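Local coordinates for protein 16 kDa beta-galactoside-binding lectin (Gallus gallus, PDB 1QMJ) that binds beta-galactosides as a homodimeric galectin and may take part in the regulation of differentiation, at residues V33-D36 and S37-M41. Numbering follows the deposited sequence.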
loop_
_atom_site.group_PDB
_atom_site.type_symbol
_atom_site.label_atom_id
_atom_site.label_comp_id
_atom_site.label_asym_id
_atom_site.label_seq_id
_atom_site.Cartn_x
_atom_site.Cartn_y
_atom_site.Cartn_z
ATOM N N VAL A 33 -5.045 7.555 9.045
ATOM C CA VAL A 33 -6.155 6.763 8.467
ATOM C C VAL A 33 -7.433 7.611 8.528
ATOM O O VAL A 33 -7.660 8.357 9.490
ATOM C CB VAL A 33 -6.391 5.461 9.256
ATOM C CG1 VAL A 33 -5.234 4.467 9.148
ATOM C CG2 VAL A 33 -6.597 5.688 10.756
ATOM N N GLY A 34 -8.253 7.488 7.499
ATOM C CA GLY A 34 -9.520 8.243 7.423
ATOM C C GLY A 34 -10.166 8.099 6.042
ATOM O O GLY A 34 -10.112 7.028 5.421
ATOM N N LYS A 35 -10.764 9.204 5.613
ATOM C CA LYS A 35 -11.454 9.299 4.311
ATOM C C LYS A 35 -10.494 9.854 3.257
ATOM O O LYS A 35 -10.403 9.335 2.138
ATOM C CB LYS A 35 -12.667 10.221 4.432
ATOM C CG LYS A 35 -13.869 9.536 5.083
ATOM C CD LYS A 35 -14.198 8.178 4.456
ATOM C CE LYS A 35 -15.299 7.425 5.205
ATOM N NZ LYS A 35 -15.488 6.051 4.717
ATOM N N ASP A 36 -9.808 10.902 3.656
ATOM C CA ASP A 36 -8.802 11.573 2.819
ATOM C C ASP A 36 -7.876 12.381 3.735
ATOM O O ASP A 36 -8.006 12.347 4.964
ATOM C CB ASP A 36 -9.461 12.484 1.768
ATOM C CG ASP A 36 -10.565 13.378 2.316
ATOM O OD1 ASP A 36 -10.331 14.139 3.326
ATOM O OD2 ASP A 36 -11.731 13.372 1.762
ATOM N N SER A 37 -6.962 13.091 3.117
ATOM C CA SER A 37 -5.950 13.890 3.836
ATOM C C SER A 37 -6.558 15.012 4.707
ATOM O O SER A 37 -5.922 15.505 5.647
ATOM C CB SER A 37 -4.987 14.552 2.848
ATOM O OG SER A 37 -5.699 15.051 1.729
ATOM N N SER A 38 -7.778 15.412 4.404
ATOM C CA SER A 38 -8.440 16.503 5.162
ATOM C C SER A 38 -9.322 15.958 6.296
ATOM O O SER A 38 -9.645 16.669 7.257
ATOM C CB SER A 38 -9.320 17.338 4.235
ATOM O OG SER A 38 -8.521 17.944 3.230
ATOM N N THR A 39 -9.700 14.707 6.171
ATOM C CA THR A 39 -10.549 14.050 7.176
ATOM C C THR A 39 -9.908 12.737 7.610
ATOM O O THR A 39 -9.944 11.734 6.882
ATOM C CB THR A 39 -11.930 13.781 6.590
ATOM O OG1 THR A 39 -12.530 15.008 6.198
ATOM C CG2 THR A 39 -12.877 13.103 7.581
ATOM N N LEU A 40 -9.340 12.792 8.796
ATOM C CA LEU A 40 -8.650 11.651 9.396
ATOM C C LEU A 40 -9.347 11.174 10.655
ATOM O O LEU A 40 -9.709 11.971 11.535
ATOM C CB LEU A 40 -7.227 12.038 9.787
ATOM C CG LEU A 40 -6.411 12.581 8.622
ATOM C CD1 LEU A 40 -5.010 13.029 9.043
ATOM C CD2 LEU A 40 -6.207 11.555 7.508
ATOM N N MET A 41 -9.510 9.879 10.702
ATOM C CA MET A 41 -10.119 9.224 11.836
ATOM C C MET A 41 -9.091 9.193 12.961
ATOM O O MET A 41 -9.429 9.255 14.149
ATOM C CB MET A 41 -10.534 7.802 11.460
ATOM C CG MET A 41 -11.088 7.004 12.642
ATOM S SD MET A 41 -11.234 5.268 12.289
ATOM C CE MET A 41 -12.246 5.029 10.845
#
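A tight beta hairpin with a classic bulge brings Lys-35 and Asp-36 round to Thr-39, joining strand 29-33 to strand 39-47. Thr-39 O receives Lys-35 N at 2.9 Å and a weaker bond from Asp-36 N, so one carbonyl grips both bulge residues. The turn is closed by Thr-39 N, which bonds to Asp-36 O at 3.1 Å. The Asp-36 carboxylate turns back over the Ser-37/Ser-38 corner: with CG between the backbone N and the carbonyl carbon (chi1 47°), OD1 takes Ser-38 N at 3.0 Å on its anti side, an Asx turn, and adds a weak bond to Thr-39 N over the beta turn 36-39. On the strand side of the bulge, Met-41 N bonds to Val-33 O at 2.7 Å, while Gly-34 and Leu-40 form a non-hydrogen-bonded antiparallel pair, their CA atoms 4.0 Å apart. Leu-40 sends CD2 to 3.2 Å from Asp-36 O, and its side chain touches Tyr-117 and neighbours Trp-67, a predicted galactoside-binding residue. Lys-35 leads away from the hairpin, its NZ bonded to Lys-114 O. Strand 39-47 lies between 29-33 and 56-63, and 56-63 pairs with 66-67 and 71-73, which places this bulged hairpin in the carbohydrate-binding sheet of the galectin beta sandwich.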